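RagB/SusD family nutrient uptake outer membrane protein (Bacteroides thetaiotaomicron, PDB 7KV2) probably binds beta-glucan at the cell surface as a SusD-family lipoprotein of the outer membrane, serving glycan uptake by a gut bacterium. Local coordinates at residues 307-310 against 311-314; 443-446 against 447-450; 498-501 against 502-506. All coordinates share one frame; numbering follows the deposited sequence.

Interaction 1: residues 307-310 against 311-314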
ATOM      1  N   ILE A 307       6.385 -23.466   7.169  1.00 15.06           N
ATOM      2  CA  ILE A 307       6.000 -24.881   7.426  1.00 15.78           C
ATOM      3  C   ILE A 307       5.002 -24.925   8.592  1.00 18.35           C
ATOM      4  O   ILE A 307       5.056 -25.841   9.461  1.00 18.23           O
ATOM      5  CB  ILE A 307       7.213 -25.788   7.619  1.00 17.51           C
ATOM      6  CG1 ILE A 307       8.374 -25.349   6.709  1.00 19.70           C
ATOM      7  CG2 ILE A 307       6.807 -27.230   7.382  1.00 17.64           C
ATOM      8  CD1 ILE A 307       9.628 -26.192   6.874  1.00 20.82           C
ATOM      9  N   TRP A 308       4.089 -23.954   8.598  1.00 16.64           N
ATOM     10  CA  TRP A 308       2.846 -24.045   9.413  1.00 17.02           C
ATOM     11  C   TRP A 308       2.079 -25.297   9.000  1.00 17.37           C
ATOM     12  O   TRP A 308       1.989 -25.615   7.815  1.00 17.17           O
ATOM     13  CB  TRP A 308       2.000 -22.786   9.214  1.00 17.16           C
ATOM     14  CG  TRP A 308       0.734 -22.796  10.006  1.00 18.47           C
ATOM     15  CD1 TRP A 308      -0.505 -23.117   9.547  1.00 18.07           C
ATOM     16  CD2 TRP A 308       0.591 -22.491  11.399  1.00 17.68           C
ATOM     17  NE1 TRP A 308      -1.421 -22.970  10.556  1.00 18.55           N
ATOM     18  CE2 TRP A 308      -0.785 -22.619  11.708  1.00 17.40           C
ATOM     19  CE3 TRP A 308       1.455 -22.045  12.399  1.00 16.69           C
ATOM     20  CZ2 TRP A 308      -1.276 -22.387  12.990  1.00 17.24           C
ATOM     21  CZ3 TRP A 308       0.963 -21.800  13.660  1.00 19.30           C
ATOM     22  CH2 TRP A 308      -0.385 -22.007  13.957  1.00 18.30           C
ATOM     23  N   PRO A 309       1.496 -26.047   9.959  1.00 18.98           N
ATOM     24  CA  PRO A 309       0.555 -27.111   9.594  1.00 19.97           C
ATOM     25  C   PRO A 309      -0.764 -26.547   9.006  1.00 21.38           C
ATOM     26  O   PRO A 309      -1.664 -26.205   9.754  1.00 21.54           O
ATOM     27  CB  PRO A 309       0.397 -27.838  10.932  1.00 21.79           C
ATOM     28  CG  PRO A 309       0.611 -26.764  11.987  1.00 21.13           C
ATOM     29  CD  PRO A 309       1.727 -25.915  11.408  1.00 19.69           C
ATOM     30  N   ASN A 310      -0.824 -26.500   7.682  1.00 21.36           N
ATOM     31  CA  ASN A 310      -1.964 -26.030   6.854  1.00 22.25           C
ATOM     32  C   ASN A 310      -3.301 -26.503   7.464  1.00 24.14           C
ATOM     33  O   ASN A 310      -3.492 -27.727   7.708  1.00 21.84           O
ATOM     34  CB  ASN A 310      -1.805 -26.478   5.407  1.00 24.59           C
ATOM     35  CG  ASN A 310      -0.930 -25.565   4.591  1.00 24.06           C
ATOM     36  OD1 ASN A 310      -0.358 -24.612   5.125  1.00 20.91           O
ATOM     37  ND2 ASN A 310      -0.826 -25.863   3.308  1.00 23.76           N
ATOM     38  N   GLY A 311      -4.193 -25.553   7.693  1.00 23.65           N
ATOM     39  CA  GLY A 311      -5.563 -25.788   8.192  1.00 23.64           C
ATOM     40  C   GLY A 311      -5.681 -25.619   9.683  1.00 23.55           C
ATOM     41  O   GLY A 311      -6.827 -25.374  10.148  1.00 22.87           O
ATOM     42  N   THR A 312      -4.583 -25.727  10.446  1.00 22.60           N
ATOM     43  CA  THR A 312      -4.584 -25.468  11.903  1.00 22.86           C
ATOM     44  C   THR A 312      -5.012 -24.008  12.150  1.00 24.00           C
ATOM     45  O   THR A 312      -4.372 -23.072  11.576  1.00 20.11           O
ATOM     46  CB  THR A 312      -3.243 -25.842  12.545  1.00 24.60           C
ATOM     47  OG1 THR A 312      -3.003 -27.231  12.303  1.00 25.23           O
ATOM     48  CG2 THR A 312      -3.207 -25.619  14.035  1.00 26.50           C
ATOM     49  N   ASP A 313      -6.101 -23.799  12.891  1.00 21.03           N
ATOM     50  CA  ASP A 313      -6.684 -22.448  13.114  1.00 21.60           C
ATOM     51  C   ASP A 313      -7.028 -21.800  11.761  1.00 20.39           C
ATOM     52  O   ASP A 313      -7.135 -20.547  11.705  1.00 18.55           O
ATOM     53  CB  ASP A 313      -5.725 -21.576  13.954  1.00 22.58           C
ATOM     54  CG  ASP A 313      -6.400 -20.365  14.587  1.00 26.70           C
ATOM     55  OD1 ASP A 313      -7.567 -20.497  14.973  1.00 24.82           O
ATOM     56  OD2 ASP A 313      -5.783 -19.265  14.641  1.00 23.33           O
ATOM     57  N   ASN A 314      -7.317 -22.595  10.711  1.00 20.88           N
ATOM     58  CA  ASN A 314      -7.745 -22.093   9.388  1.00 21.22           C
ATOM     59  C   ASN A 314      -6.708 -21.106   8.851  1.00 20.83           C
ATOM     60  O   ASN A 314      -7.073 -20.228   8.104  1.00 17.30           O
ATOM     61  CB  ASN A 314      -9.122 -21.433   9.429  1.00 27.89           C
ATOM     62  CG  ASN A 314     -10.226 -22.464   9.587  1.00 31.73           C
ATOM     63  OD1 ASN A 314     -11.204 -22.198  10.269  1.00 43.13           O
ATOM     64  ND2 ASN A 314     -10.109 -23.599   8.920  1.00 34.67           N
TER
HETATM   65  O   HOH W   1      -3.235 -28.949  10.056  1.00 28.26           O
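W308 reaches T312 with the edge of its indole. NE1 donates to T312 O at 3.1 Å, and the acceptor lies almost exactly in the ring plane, although the bond itself is bent, with an angle of 144° at the hydrogen. CG stands anti to the backbone N (chi1 -180°), which carries the indole along the next residues of the chain and brings its nitrogen edge to the T312 carbonyl. Beyond the nitrogen, W308 CZ2 meets the T312 methyl CG2 at 3.9 Å, the two side chains crossing at about a right angle. One face of the indole carries P309 CD near its rim. The ring is buried beyond the turn as well: W344 meets it edge-to-face, and A346, V349 and L350 of helix 346-355 pack on it.

P309 opens a type II beta turn that ends at T312, closed by the bond from T312 N to P309 O, 3.0 Å long. G311 takes the third position with a positive phi of 96°, a conformation that favours glycine; a side chain there would probably come too close to N310 O. The P309 ring also lies beside the threonine hydroxyl, CG standing 3.7 Å from T312 OG1.

N310 holds the second position of the turn, and its OD1 accepts from R317 N. Its backbone carbonyl is tied back to T312 through a water, which donates to N310 O at 2.7 Å and is hydrogen-bonded to T312 OG1 at 2.8 Å.

Interaction 2: residues 443-446 against 447-450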
ATOM      1  N   GLU A 443      -8.198  13.650  22.707  1.00 28.76           N
ATOM      2  CA  GLU A 443      -8.183  15.005  22.121  1.00 29.61           C
ATOM      3  C   GLU A 443      -7.481  14.931  20.776  1.00 26.31           C
ATOM      4  O   GLU A 443      -6.512  14.193  20.623  1.00 26.24           O
ATOM      5  CB  GLU A 443      -7.458  16.000  23.052  1.00 33.06           C
ATOM      6  CG  GLU A 443      -8.229  16.337  24.324  1.00 34.46           C
ATOM      7  CD  GLU A 443      -9.636  16.884  24.109  1.00 35.11           C
ATOM      8  OE1 GLU A 443      -9.806  17.792  23.306  1.00 40.48           O
ATOM      9  OE2 GLU A 443     -10.578  16.382  24.757  1.00 43.24           O
ATOM     10  N   PRO A 444      -7.899  15.740  19.784  1.00 28.09           N
ATOM     11  CA  PRO A 444      -7.267  15.744  18.468  1.00 26.91           C
ATOM     12  C   PRO A 444      -5.979  16.573  18.419  1.00 26.83           C
ATOM     13  O   PRO A 444      -5.845  17.394  17.524  1.00 28.32           O
ATOM     14  CB  PRO A 444      -8.372  16.340  17.591  1.00 28.06           C
ATOM     15  CG  PRO A 444      -9.016  17.374  18.510  1.00 27.56           C
ATOM     16  CD  PRO A 444      -9.018  16.696  19.865  1.00 29.71           C
ATOM     17  N   THR A 445      -5.006  16.249  19.261  1.00 25.90           N
ATOM     18  CA  THR A 445      -3.602  16.715  19.083  1.00 28.55           C
ATOM     19  C   THR A 445      -2.998  16.018  17.861  1.00 29.10           C
ATOM     20  O   THR A 445      -3.469  14.913  17.517  1.00 28.23           O
ATOM     21  CB  THR A 445      -2.741  16.475  20.321  1.00 30.06           C
ATOM     22  OG1 THR A 445      -2.574  15.068  20.501  1.00 30.18           O
ATOM     23  CG2 THR A 445      -3.335  17.090  21.574  1.00 32.45           C
ATOM     24  N   LEU A 446      -1.988  16.626  17.249  1.00 27.58           N
ATOM     25  CA  LEU A 446      -1.218  16.018  16.140  1.00 29.02           C
ATOM     26  C   LEU A 446      -0.645  14.695  16.626  1.00 28.78           C
ATOM     27  O   LEU A 446      -0.775  13.693  15.867  1.00 25.32           O
ATOM     28  CB  LEU A 446      -0.087  16.936  15.677  1.00 29.46           C
ATOM     29  CG  LEU A 446      -0.486  18.125  14.817  1.00 36.60           C
ATOM     30  CD1 LEU A 446       0.763  18.779  14.239  1.00 36.29           C
ATOM     31  CD2 LEU A 446      -1.429  17.729  13.687  1.00 37.77           C
ATOM     32  N   ASP A 447      -0.045  14.659  17.820  1.00 26.71           N
ATOM     33  CA  ASP A 447       0.570  13.391  18.311  1.00 26.88           C
ATOM     34  C   ASP A 447      -0.505  12.302  18.414  1.00 25.17           C
ATOM     35  O   ASP A 447      -0.231  11.153  18.021  1.00 26.15           O
ATOM     36  CB  ASP A 447       1.307  13.569  19.638  1.00 29.91           C
ATOM     37  CG  ASP A 447       2.610  14.329  19.447  1.00 34.39           C
ATOM     38  OD1 ASP A 447       2.971  14.596  18.292  1.00 35.79           O
ATOM     39  OD2 ASP A 447       3.211  14.684  20.436  1.00 40.28           O
ATOM     40  N   ASN A 448      -1.666  12.634  18.954  1.00 25.84           N
ATOM     41  CA  ASN A 448      -2.770  11.656  19.121  1.00 23.98           C
ATOM     42  C   ASN A 448      -3.233  11.155  17.736  1.00 24.07           C
ATOM     43  O   ASN A 448      -3.533   9.976  17.625  1.00 22.34           O
ATOM     44  CB  ASN A 448      -3.941  12.196  19.930  1.00 24.50           C
ATOM     45  CG  ASN A 448      -3.692  12.138  21.422  1.00 30.58           C
ATOM     46  OD1 ASN A 448      -2.645  11.668  21.853  1.00 32.34           O
ATOM     47  ND2 ASN A 448      -4.639  12.622  22.212  1.00 29.98           N
ATOM     48  N   ILE A 449      -3.373  12.034  16.752  1.00 22.36           N
ATOM     49  CA  ILE A 449      -3.892  11.659  15.407  1.00 22.60           C
ATOM     50  C   ILE A 449      -2.851  10.767  14.713  1.00 22.49           C
ATOM     51  O   ILE A 449      -3.232   9.711  14.168  1.00 20.86           O
ATOM     52  CB  ILE A 449      -4.290  12.889  14.592  1.00 21.48           C
ATOM     53  CG1 ILE A 449      -5.401  13.658  15.300  1.00 22.17           C
ATOM     54  CG2 ILE A 449      -4.695  12.490  13.180  1.00 21.29           C
ATOM     55  CD1 ILE A 449      -5.629  15.043  14.752  1.00 22.67           C
ATOM     56  N   ILE A 450      -1.579  11.135  14.799  1.00 21.26           N
ATOM     57  CA  ILE A 450      -0.478  10.370  14.178  1.00 20.62           C
ATOM     58  C   ILE A 450      -0.410   8.988  14.846  1.00 21.55           C
ATOM     59  O   ILE A 450      -0.252   7.962  14.117  1.00 20.34           O
ATOM     60  CB  ILE A 450       0.835  11.157  14.253  1.00 20.41           C
ATOM     61  CG1 ILE A 450       0.737  12.469  13.471  1.00 25.12           C
ATOM     62  CG2 ILE A 450       1.979  10.283  13.788  1.00 22.02           C
ATOM     63  CD1 ILE A 450       0.408  12.239  12.010  1.00 32.96           C
TER
HETATM   64  O   HOH W   2      -1.045  14.636  22.603  1.00 32.28           O
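T445 OG1 is held by two partners: it accepts from N448 N at 3.0 Å, and a water lies 2.6 Å from OG1 in a second hydrogen bond. This is the N-cap of helix 446-456. With chi1 at 67°, OG1 sits between the backbone N and the carbonyl carbon of its own residue, where it faces the first turn and caps one of its amides, as an N-cap side chain does.

The N448 side chain returns the grip. Its ND2 donates to E443 O at 2.9 Å, on a lone pair in the carbonyl plane and close to the plane of its own amide, while OD1 takes a weak bond from the same water. Replacing N448 by an alanine would probably leave E443 O without this donor and the segment before the cap less firmly tied to the helix. P444, the centre of an inverse gamma turn, lays CB 4.2 Å from I449 CD1.

I449 also packs on A413 and T417 of helix 405-417 and on L429 of helix 425-435, while salt bridges from E443 to K426 and from D447 to K472 fasten this helix start to helix 425-435 and to the loop beyond helix 463-469.

Interaction 3: residues 498-501 against 502-506. With EDO (1,2-ethanediol), chain D.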
ATOM      1  N   ILE A 498      18.935   4.973  -6.227  1.00 28.65           N
ATOM      2  CA  ILE A 498      18.473   4.506  -7.577  1.00 28.72           C
ATOM      3  C   ILE A 498      19.236   3.243  -7.959  1.00 27.98           C
ATOM      4  O   ILE A 498      20.446   3.186  -7.762  1.00 32.91           O
ATOM      5  CB  ILE A 498      18.605   5.654  -8.589  1.00 28.28           C
ATOM      6  CG1 ILE A 498      17.747   6.835  -8.144  1.00 29.74           C
ATOM      7  CG2 ILE A 498      18.264   5.182  -9.999  1.00 30.82           C
ATOM      8  CD1 ILE A 498      18.020   8.140  -8.875  1.00 33.85           C
ATOM      9  N   PRO A 499      18.590   2.170  -8.492  1.00 26.79           N
ATOM     10  CA  PRO A 499      19.304   0.970  -8.908  1.00 26.84           C
ATOM     11  C   PRO A 499      20.511   1.285  -9.827  1.00 29.31           C
ATOM     12  O   PRO A 499      20.378   2.163 -10.692  1.00 28.64           O
ATOM     13  CB  PRO A 499      18.235   0.150  -9.649  1.00 29.30           C
ATOM     14  CG  PRO A 499      16.938   0.550  -8.947  1.00 26.64           C
ATOM     15  CD  PRO A 499      17.127   2.009  -8.633  1.00 28.32           C
ATOM     16  N   GLN A 500      21.621   0.570  -9.618  1.00 35.13           N
ATOM     17  CA  GLN A 500      22.899   0.786 -10.372  1.00 34.57           C
ATOM     18  C   GLN A 500      22.636   0.573 -11.867  1.00 38.03           C
ATOM     19  O   GLN A 500      23.166   1.380 -12.678  1.00 42.26           O
ATOM     20  CB  GLN A 500      24.022  -0.133  -9.889  1.00 36.60           C
ATOM     21  CG  GLN A 500      25.422   0.262 -10.425  1.00 34.86           C
ATOM     22  CD  GLN A 500      25.797   1.689 -10.086  1.00 37.91           C
ATOM     23  OE1 GLN A 500      25.743   2.130  -8.932  1.00 36.19           O
ATOM     24  NE2 GLN A 500      26.141   2.452 -11.110  1.00 40.38           N
ATOM     25  N   LYS A 501      21.847  -0.437 -12.233  1.00 34.62           N
ATOM     26  CA  LYS A 501      21.499  -0.695 -13.655  1.00 40.53           C
ATOM     27  C   LYS A 501      20.837   0.538 -14.281  1.00 39.89           C
ATOM     28  O   LYS A 501      21.135   0.793 -15.460  1.00 42.78           O
ATOM     29  CB  LYS A 501      20.684  -1.971 -13.815  1.00 39.81           C
ATOM     30  CG  LYS A 501      21.542  -3.216 -13.690  1.00 43.19           C
ATOM     31  CD  LYS A 501      20.784  -4.483 -13.439  1.00 48.23           C
ATOM     32  CE  LYS A 501      21.679  -5.637 -13.035  1.00 48.70           C
ATOM     33  NZ  LYS A 501      20.859  -6.783 -12.581  1.00 53.44           N
ATOM     34  N   GLU A 502      20.013   1.297 -13.554  1.00 37.39           N
ATOM     35  CA  GLU A 502      19.394   2.535 -14.106  1.00 37.88           C
ATOM     36  C   GLU A 502      20.443   3.639 -14.229  1.00 38.83           C
ATOM     37  O   GLU A 502      20.348   4.376 -15.197  1.00 42.01           O
ATOM     38  CB  GLU A 502      18.227   3.070 -13.286  1.00 36.06           C
ATOM     39  CG  GLU A 502      16.972   2.228 -13.402  1.00 32.09           C
ATOM     40  CD  GLU A 502      16.359   2.136 -14.789  1.00 29.99           C
ATOM     41  OE1 GLU A 502      16.140   3.179 -15.411  1.00 36.03           O
ATOM     42  OE2 GLU A 502      16.100   1.011 -15.227  1.00 31.89           O
ATOM     43  N   ILE A 503      21.343   3.803 -13.256  1.00 39.81           N
ATOM     44  CA  ILE A 503      22.408   4.857 -13.320  1.00 37.95           C
ATOM     45  C   ILE A 503      23.274   4.594 -14.555  1.00 38.99           C
ATOM     46  O   ILE A 503      23.586   5.574 -15.295  1.00 37.10           O
ATOM     47  CB  ILE A 503      23.252   4.888 -12.034  1.00 37.78           C
ATOM     48  CG1 ILE A 503      22.384   5.160 -10.798  1.00 32.15           C
ATOM     49  CG2 ILE A 503      24.387   5.901 -12.176  1.00 34.40           C
ATOM     50  CD1 ILE A 503      21.720   6.515 -10.791  1.00 32.71           C
ATOM     51  N   ASP A 504      23.594   3.318 -14.772  1.00 43.31           N
ATOM     52  CA  ASP A 504      24.505   2.819 -15.841  1.00 46.85           C
ATOM     53  C   ASP A 504      23.858   3.056 -17.209  1.00 55.28           C
ATOM     54  O   ASP A 504      24.568   3.497 -18.143  1.00 58.53           O
ATOM     55  CB  ASP A 504      24.855   1.342 -15.633  1.00 45.37           C
ATOM     56  CG  ASP A 504      25.856   1.085 -14.514  1.00 40.06           C
ATOM     57  OD1 ASP A 504      26.272   2.037 -13.850  1.00 39.83           O
ATOM     58  OD2 ASP A 504      26.187  -0.076 -14.302  1.00 46.54           O
ATOM     59  N   ALA A 505      22.553   2.809 -17.321  1.00 51.76           N
ATOM     60  CA  ALA A 505      21.806   2.933 -18.587  1.00 46.59           C
ATOM     61  C   ALA A 505      21.605   4.412 -18.939  1.00 46.42           C
ATOM     62  O   ALA A 505      21.511   4.715 -20.123  1.00 49.90           O
ATOM     63  CB  ALA A 505      20.515   2.175 -18.496  1.00 43.55           C
ATOM     64  N   ALA A 506      21.599   5.326 -17.977  1.00 41.94           N
ATOM     65  CA  ALA A 506      21.286   6.746 -18.258  1.00 44.36           C
ATOM     66  C   ALA A 506      22.518   7.474 -18.822  1.00 41.87           C
ATOM     67  O   ALA A 506      22.360   8.619 -19.235  1.00 42.99           O
ATOM     68  CB  ALA A 506      20.771   7.420 -17.015  1.00 42.86           C
TER
HETATM   69  C1  EDO D 603      19.590  -3.348  -8.419  1.00 33.28           C
HETATM   70  O1  EDO D 603      20.497  -3.467  -7.389  1.00 29.70           O
HETATM   71  C2  EDO D 603      20.260  -3.482  -9.733  1.00 35.56           C
HETATM   72  O2  EDO D 603      20.981  -2.317 -10.061  1.00 32.93           O
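E502, I503 and K501 carry much of this first turn of helix 500-505, which P499 begins from the N-cap position. I503 lies across the residues before the helix: its CD1 meets I498 CG2 at 3.8 Å, the two side chains at about a right angle. CG1 of I503 stands anti to its carbonyl carbon (chi1 -59°), and a further bend at chi2 turns CD1 back to that methyl. E502 packs beside it, CB touching I498 CG2 at 3.9 Å, and its carboxylate leads off to Y109, whose OH is hydrogen-bonded to OE2.

The backbone of both residues closes on P499 O, I503 N at 3.2 Å and E502 N in a weak, bent bond. K501 O accepts from A505 N at 3.1 Å, with A505 CB against the same oxygen. K501 N gives its hydrogen to O2 of a 1,2-ethanediol at 3.0 Å, nearly straight at 172°; the diol, probably from the crystallisation liquor, lies alongside the lysine's extended chain. One turn apart, Q500 folds its amide back to D504. NE2 donates to D504 OD1 at 2.8 Å, keeping the acceptor in the amide plane but meeting the carboxylate from above its own plane, the amide and carboxylate planes 53° apart.

Close to the C-terminus, the helix start rests on W112 of helix 110-130 through E502, I498 and P499, the latter two also meeting W162 of helix 137-162.

The three contacts follow in series along the chain, interaction 1 first and interaction 3 last, all within the SusD family region. They are widely separated: the centres of interactions 1 and 2 lie about 39 Å apart. Interaction 3 is about 43 Å from interaction 1 and about 41 Å from interaction 2, centre to centre, and none touches another. Interaction 1 shapes a surface loop between helices 299-303 and 326-331, beside helix 346-355. Interactions 2 and 3 instead start helices: 446-456, packed on 405-417 and 425-435, and 500-505, packed on 110-130 and 137-162. Through interaction 3 the end of the chain thus returns to helices from its first half, joining distant parts of the sequence.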